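Local coordinates for methanol--corrinoid protein co-methyltransferase (Methanosarcina barkeri, PDB 2I2X), which transfers the methyl group of methanol to the cob(I)amide bound on its partner MtaC, a zinc-dependent step of methanogenesis in a heterotetramer with that corrinoid protein, at residues V69-R72 with M73-G77; A104-T107 with I108-Y112; I274-K277 with A278-M282. All coordinates share one frame; numbering follows the deposited sequence.

Interaction 1 (V69-R72 with M73-G77); sequences VMER and MVQVG
Glu-71 and Gln-75 lie side by side and point the same way, the carboxylate of one and the amide of the other turned 72° apart, with Glu-71 OE2 sitting 19° out of the plane of the Gln-75 amide. This i to i+4 pairing belongs to the last turns of helix 55-76, the helix of the beta-alpha-beta unit that links strands 40-43 and 80-86 of the TIM barrel. Gln-75 NE2 donates to Glu-71 OE2 over 3.0 Å, meeting the oxygen nearly head-on along its C-O bond. Glu-71 brings this oxygen round with CG anti to the backbone N (chi1 -176°) and a bend at chi2. The other ends of both groups are engaged too: OE1 of Glu-71 bonds Tyr-112, and OE1 of Gln-75 takes the backbone N of Leu-234 of the second MtaB subunit. With an alanine here in place of Gln-75, Glu-71 OE2 would probably lose this donor and the link to that subunit would probably weaken. Arg-72 runs beside Val-76 in the same direction, its guanidinium paired with Glu-331. The backbone runs on with helical bonds such as Met-73 N to Val-69 O at 3.0 Å. Alongside that bond, Met-73 CG rests 3.3 Å from Val-69 O.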
loop_
_atom_site.group_PDB
_atom_site.type_symbol
_atom_site.label_atom_id
_atom_site.label_comp_id
_atom_site.label_asym_id
_atom_site.label_seq_id
_atom_site.Cartn_x
_atom_site.Cartn_y
_atom_site.Cartn_z
ATOM N N VAL A 69 12.792 -6.773 0.287
ATOM C CA VAL A 69 11.857 -7.846 0.036
ATOM C C VAL A 69 12.281 -9.151 0.720
ATOM O O VAL A 69 11.477 -9.760 1.445
ATOM C CB VAL A 69 11.736 -8.116 -1.502
ATOM C CG1 VAL A 69 10.859 -9.324 -1.754
ATOM C CG2 VAL A 69 11.205 -6.895 -2.235
ATOM N N MET A 70 13.513 -9.608 0.491
ATOM C CA MET A 70 13.911 -10.902 1.058
ATOM C C MET A 70 13.863 -10.834 2.614
ATOM O O MET A 70 13.386 -11.744 3.284
ATOM C CB MET A 70 15.298 -11.353 0.559
ATOM C CG MET A 70 15.446 -11.540 -0.985
ATOM S SD MET A 70 14.247 -12.698 -1.715
ATOM C CE MET A 70 14.564 -14.249 -0.863
ATOM N N GLU A 71 14.339 -9.727 3.159
ATOM C CA GLU A 71 14.380 -9.534 4.582
ATOM C C GLU A 71 12.951 -9.649 5.129
ATOM O O GLU A 71 12.694 -10.438 6.033
ATOM C CB GLU A 71 15.056 -8.181 4.907
ATOM C CG GLU A 71 15.262 -7.878 6.397
ATOM C CD GLU A 71 16.134 -8.906 7.141
ATOM O OE1 GLU A 71 16.933 -9.639 6.488
ATOM O OE2 GLU A 71 16.000 -8.961 8.397
ATOM N N ARG A 72 12.005 -8.938 4.526
ATOM C CA ARG A 72 10.654 -9.002 5.022
ATOM C C ARG A 72 10.073 -10.404 4.991
ATOM O O ARG A 72 9.423 -10.824 5.940
ATOM C CB ARG A 72 9.718 -8.062 4.270
ATOM C CG ARG A 72 8.369 -8.000 5.000
ATOM C CD ARG A 72 8.520 -7.204 6.351
ATOM N NE ARG A 72 7.416 -6.286 6.334
ATOM C CZ ARG A 72 7.482 -4.980 6.457
ATOM N NH1 ARG A 72 8.601 -4.367 6.755
ATOM N NH2 ARG A 72 6.368 -4.297 6.336
ATOM N N MET A 73 10.280 -11.116 3.888
ATOM C CA MET A 73 9.692 -12.430 3.721
ATOM C C MET A 73 10.142 -13.349 4.847
ATOM O O MET A 73 9.323 -14.088 5.390
ATOM C CB MET A 73 10.041 -13.033 2.357
ATOM C CG MET A 73 9.405 -12.343 1.135
ATOM S SD MET A 73 7.627 -12.047 1.290
ATOM C CE MET A 73 7.112 -13.546 0.611
ATOM N N VAL A 74 11.418 -13.292 5.225
ATOM C CA VAL A 74 11.920 -14.228 6.224
ATOM C C VAL A 74 11.497 -13.775 7.632
ATOM O O VAL A 74 11.295 -14.600 8.513
ATOM C CB VAL A 74 13.473 -14.529 6.099
ATOM C CG1 VAL A 74 13.824 -15.086 4.673
ATOM C CG2 VAL A 74 14.303 -13.310 6.410
ATOM N N GLN A 75 11.325 -12.468 7.813
ATOM C CA GLN A 75 10.874 -11.933 9.090
ATOM C C GLN A 75 9.430 -12.306 9.383
ATOM O O GLN A 75 9.037 -12.349 10.542
ATOM C CB GLN A 75 11.037 -10.415 9.151
ATOM C CG GLN A 75 12.483 -9.938 9.280
ATOM C CD GLN A 75 13.120 -10.148 10.665
ATOM O OE1 GLN A 75 12.560 -10.793 11.550
ATOM N NE2 GLN A 75 14.321 -9.611 10.835
ATOM N N VAL A 76 8.629 -12.587 8.364
ATOM C CA VAL A 76 7.219 -12.861 8.626
ATOM C C VAL A 76 6.913 -14.348 8.405
ATOM O O VAL A 76 5.785 -14.814 8.620
ATOM C CB VAL A 76 6.277 -11.889 7.839
ATOM C CG1 VAL A 76 4.804 -12.113 8.215
ATOM C CG2 VAL A 76 6.674 -10.454 8.088
ATOM N N GLY A 77 7.939 -15.097 8.016
ATOM C CA GLY A 77 7.816 -16.550 7.886
ATOM C C GLY A 77 7.287 -17.044 6.549
ATOM O O GLY A 77 6.870 -18.191 6.428
#

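Interaction 2 (A104-T107 with I108-Y112); sequences AQKT and IMEKY
Gln-105 and Met-109, one turn apart on helix 95-116, show how a helix can line its own buried face. The backbone bonds are regular i to i+4 links: Glu-110 N gives to Lys-106 O at 2.8 Å, flanked by the bonds from Met-109 N to Gln-105 O and from Lys-111 N to Thr-107 O. Against this backbone, Ile-108, extended beyond CG1, lays CD1 3.7 Å from Ala-104 O.

Among the side-chain packing contacts, Met-109 does most. With CG anti to its own carbonyl carbon (chi1 -68°) and the chain extended beyond, it runs back along the helix until CE touches Gln-105 CB at 3.8 Å. Its SD is also 4.2 Å from Lys-106 CD, where the two side chains cross at about a right angle.

The charged pair is looser. Lys-106 and Glu-110 likewise cross nearly at right angles, and it is the aliphatic CG of Lys-106 that approaches Glu-110 OE2, at 3.9 Å. Lys-106 NZ remains 5.4 Å from Glu-110 OE2 and instead forms a salt bridge with Asp-159, so any attraction between the pair is probably modest.

In the barrel, Gln-105 bonds Thr-85 of strand 80-86 through NE2, Met-109 and Gln-105 pack on Leu-122 of strand 119-126, and Ile-108 leans on Thr-66 and Thr-67 of helix 55-76.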
loop_
_atom_site.group_PDB
_atom_site.type_symbol
_atom_site.label_atom_id
_atom_site.label_comp_id
_atom_site.label_asym_id
_atom_site.label_seq_id
_atom_site.Cartn_x
_atom_site.Cartn_y
_atom_site.Cartn_z
ATOM N N ALA A 104 22.992 -8.657 -9.850
ATOM C CA ALA A 104 23.053 -8.120 -8.520
ATOM C C ALA A 104 21.883 -8.624 -7.684
ATOM O O ALA A 104 22.074 -8.942 -6.503
ATOM C CB ALA A 104 23.080 -6.614 -8.566
ATOM N N GLN A 105 20.687 -8.703 -8.289
ATOM C CA GLN A 105 19.476 -9.233 -7.613
ATOM C C GLN A 105 19.624 -10.710 -7.233
ATOM O O GLN A 105 19.402 -11.077 -6.073
ATOM C CB GLN A 105 18.230 -9.038 -8.472
ATOM C CG GLN A 105 17.842 -7.592 -8.716
ATOM C CD GLN A 105 16.420 -7.448 -9.246
ATOM O OE1 GLN A 105 15.468 -7.291 -8.468
ATOM N NE2 GLN A 105 16.267 -7.471 -10.561
ATOM N N LYS A 106 20.027 -11.551 -8.194
ATOM C CA LYS A 106 20.175 -12.997 -7.942
ATOM C C LYS A 106 21.194 -13.321 -6.849
ATOM O O LYS A 106 21.009 -14.291 -6.084
ATOM C CB LYS A 106 20.528 -13.781 -9.220
ATOM C CG LYS A 106 20.252 -15.287 -9.101
ATOM C CD LYS A 106 18.758 -15.471 -8.702
ATOM C CE LYS A 106 18.253 -16.838 -8.956
ATOM N NZ LYS A 106 18.059 -17.105 -10.429
ATOM N N THR A 107 22.264 -12.524 -6.789
ATOM C CA THR A 107 23.316 -12.705 -5.795
ATOM C C THR A 107 22.706 -12.614 -4.385
ATOM O O THR A 107 22.934 -13.482 -3.550
ATOM C CB THR A 107 24.481 -11.671 -5.977
ATOM O OG1 THR A 107 25.099 -11.823 -7.273
ATOM C CG2 THR A 107 25.533 -11.820 -4.869
ATOM N N ILE A 108 21.916 -11.573 -4.140
ATOM C CA ILE A 108 21.260 -11.404 -2.846
ATOM C C ILE A 108 20.257 -12.544 -2.584
ATOM O O ILE A 108 20.226 -13.112 -1.475
ATOM C CB ILE A 108 20.579 -10.032 -2.756
ATOM C CG1 ILE A 108 21.650 -8.935 -2.665
ATOM C CG2 ILE A 108 19.558 -9.992 -1.625
ATOM C CD1 ILE A 108 21.183 -7.579 -3.154
ATOM N N MET A 109 19.480 -12.892 -3.611
ATOM C CA MET A 109 18.466 -13.939 -3.507
ATOM C C MET A 109 19.097 -15.247 -3.112
ATOM O O MET A 109 18.519 -15.991 -2.310
ATOM C CB MET A 109 17.673 -14.104 -4.820
ATOM C CG MET A 109 16.766 -12.923 -5.160
ATOM S SD MET A 109 15.893 -13.152 -6.730
ATOM C CE MET A 109 15.602 -11.448 -7.126
ATOM N N GLU A 110 20.285 -15.522 -3.660
ATOM C CA GLU A 110 21.075 -16.733 -3.299
ATOM C C GLU A 110 21.514 -16.702 -1.854
ATOM O O GLU A 110 21.363 -17.696 -1.150
ATOM C CB GLU A 110 22.290 -16.923 -4.199
ATOM C CG GLU A 110 21.938 -17.607 -5.516
ATOM C CD GLU A 110 22.831 -17.228 -6.725
ATOM O OE1 GLU A 110 23.615 -16.258 -6.695
ATOM O OE2 GLU A 110 22.717 -17.926 -7.745
ATOM N N LYS A 111 22.038 -15.567 -1.405
ATOM C CA LYS A 111 22.445 -15.459 -0.023
ATOM C C LYS A 111 21.268 -15.841 0.927
ATOM O O LYS A 111 21.469 -16.601 1.883
ATOM C CB LYS A 111 23.045 -14.067 0.273
ATOM C CG LYS A 111 23.507 -13.856 1.745
ATOM C CD LYS A 111 23.727 -12.367 2.148
ATOM C CE LYS A 111 23.624 -12.113 3.711
ATOM N NZ LYS A 111 22.243 -11.660 4.210
ATOM N N TYR A 112 20.051 -15.353 0.639
ATOM C CA TYR A 112 18.887 -15.641 1.478
ATOM C C TYR A 112 18.432 -17.072 1.346
ATOM O O TYR A 112 18.075 -17.700 2.344
ATOM C CB TYR A 112 17.714 -14.698 1.189
ATOM C CG TYR A 112 17.814 -13.399 1.925
ATOM C CD1 TYR A 112 18.615 -12.359 1.434
ATOM C CD2 TYR A 112 17.135 -13.207 3.144
ATOM C CE1 TYR A 112 18.731 -11.169 2.108
ATOM C CE2 TYR A 112 17.253 -12.015 3.843
ATOM C CZ TYR A 112 18.048 -10.994 3.310
ATOM O OH TYR A 112 18.169 -9.797 3.974
#

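Interaction 3 (I274-K277 with A278-M282); sequences IIVK and AITGM
Val-276 O is gripped twice by Thr-280, whose backbone N and OG1 each donate to it over 2.8 Å. The amide comes in only 18° from the carbonyl plane, whereas the hydroxyl sits above that plane, 42° out of it. The hydroxyl gets there because a chi1 of 63° puts OG1 between the backbone N and the carbonyl carbon, turning it back over the last turn of helix 273-280. Thr-280 OG1 in turn accepts from Met-282 N at 3.1 Å, an ST turn, so one hydroxyl ties the helix end to the residues that leave it. The methyl branch, Thr-280 CG2, meets Val-276 CG1 at 4.0 Å.

Gly-281 is the first residue to leave helical geometry, with positive phi, while its N still bonds Lys-277 O at 2.7 Å. Lys-277, extended beyond CG, passes its CG beside Met-282 O at 3.3 Å and carries NZ to a salt bridge with Asp-308. Backbone oxygens of Thr-18, Val-21 and Cys-306 also accept from that buried ammonium.

The helix packs against two others: Ile-275 rests on Ala-251 of helix 240-259 and on Ala-375 of helix 372-383, while Thr-280 touches Leu-255 of the former.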
loop_
_atom_site.group_PDB
_atom_site.type_symbol
_atom_site.label_atom_id
_atom_site.label_comp_id
_atom_site.label_asym_id
_atom_site.label_seq_id
_atom_site.Cartn_x
_atom_site.Cartn_y
_atom_site.Cartn_z
ATOM N N ILE A 274 -6.895 -15.639 -17.355
ATOM C CA ILE A 274 -7.850 -16.648 -16.895
ATOM C C ILE A 274 -8.366 -17.481 -18.110
ATOM O O ILE A 274 -8.438 -18.728 -18.067
ATOM C CB ILE A 274 -8.988 -16.048 -16.021
ATOM C CG1 ILE A 274 -9.990 -17.123 -15.593
ATOM C CG2 ILE A 274 -9.722 -14.899 -16.764
ATOM C CD1 ILE A 274 -9.463 -18.174 -14.688
ATOM N N ILE A 275 -8.718 -16.789 -19.191
ATOM C CA ILE A 275 -9.075 -17.491 -20.419
ATOM C C ILE A 275 -7.903 -18.356 -20.890
ATOM O O ILE A 275 -8.103 -19.491 -21.239
ATOM C CB ILE A 275 -9.519 -16.515 -21.505
ATOM C CG1 ILE A 275 -10.751 -15.749 -21.040
ATOM C CG2 ILE A 275 -9.856 -17.255 -22.772
ATOM C CD1 ILE A 275 -10.939 -14.429 -21.722
ATOM N N VAL A 276 -6.686 -17.829 -20.849
ATOM C CA VAL A 276 -5.507 -18.525 -21.365
ATOM C C VAL A 276 -5.192 -19.805 -20.598
ATOM O O VAL A 276 -4.815 -20.832 -21.197
ATOM C CB VAL A 276 -4.268 -17.568 -21.413
ATOM C CG1 VAL A 276 -3.004 -18.315 -21.781
ATOM C CG2 VAL A 276 -4.500 -16.425 -22.411
ATOM N N LYS A 277 -5.381 -19.740 -19.272
ATOM C CA LYS A 277 -5.199 -20.874 -18.382
ATOM C C LYS A 277 -6.179 -21.962 -18.721
ATOM O O LYS A 277 -5.781 -23.125 -18.815
ATOM C CB LYS A 277 -5.356 -20.478 -16.909
ATOM C CG LYS A 277 -5.083 -21.646 -15.962
ATOM C CD LYS A 277 -4.882 -21.211 -14.540
ATOM C CE LYS A 277 -4.521 -22.381 -13.600
ATOM N NZ LYS A 277 -4.294 -21.845 -12.235
ATOM N N ALA A 278 -7.451 -21.604 -18.881
ATOM C CA ALA A 278 -8.478 -22.577 -19.296
ATOM C C ALA A 278 -8.112 -23.323 -20.594
ATOM O O ALA A 278 -8.340 -24.524 -20.705
ATOM C CB ALA A 278 -9.846 -21.903 -19.444
ATOM N N ILE A 279 -7.535 -22.625 -21.571
ATOM C CA ILE A 279 -7.117 -23.278 -22.777
ATOM C C ILE A 279 -5.855 -24.117 -22.556
ATOM O O ILE A 279 -5.829 -25.304 -22.887
ATOM C CB ILE A 279 -6.891 -22.247 -23.919
ATOM C CG1 ILE A 279 -8.204 -21.560 -24.295
ATOM C CG2 ILE A 279 -6.299 -22.905 -25.133
ATOM C CD1 ILE A 279 -8.009 -20.342 -25.150
ATOM N N THR A 280 -4.819 -23.499 -21.992
ATOM C CA THR A 280 -3.480 -24.098 -21.979
ATOM C C THR A 280 -3.168 -25.023 -20.800
ATOM O O THR A 280 -2.269 -25.881 -20.908
ATOM C CB THR A 280 -2.376 -23.018 -21.969
ATOM O OG1 THR A 280 -2.484 -22.250 -20.771
ATOM C CG2 THR A 280 -2.487 -22.075 -23.167
ATOM N N GLY A 281 -3.850 -24.830 -19.670
ATOM C CA GLY A 281 -3.516 -25.587 -18.457
ATOM C C GLY A 281 -2.195 -25.145 -17.869
ATOM O O GLY A 281 -1.599 -25.852 -17.048
ATOM N N MET A 282 -1.740 -23.964 -18.293
ATOM C CA MET A 282 -0.481 -23.386 -17.844
ATOM C C MET A 282 -0.728 -22.367 -16.729
ATOM O O MET A 282 -1.835 -21.774 -16.663
ATOM C CB MET A 282 0.236 -22.715 -19.006
ATOM C CG MET A 282 0.940 -23.715 -19.890
ATOM S SD MET A 282 1.418 -23.006 -21.468
ATOM C CE MET A 282 2.200 -24.399 -22.248
#

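How the interactions relate
All three are turns of single helices, met in the order 1, 2, 3 along the chain. Interactions 1 and 2 lie on helices 55-76 and 95-116, which flank the parallel barrel sheet; their centres are 14 Å apart and they touch. Tyr-112 of interaction 2 makes the join, its ring packing against Met-70 and Val-74 of interaction 1, with Met-70 CB 3.5 Å from Tyr-112 CG. Interaction 3, on helix 273-280, stands apart, about 31 Å from the first and 32 Å from the second between centres. Interaction 1 also reaches the second MtaB subunit, whereas no other protein chain of the assembly touches interaction 3.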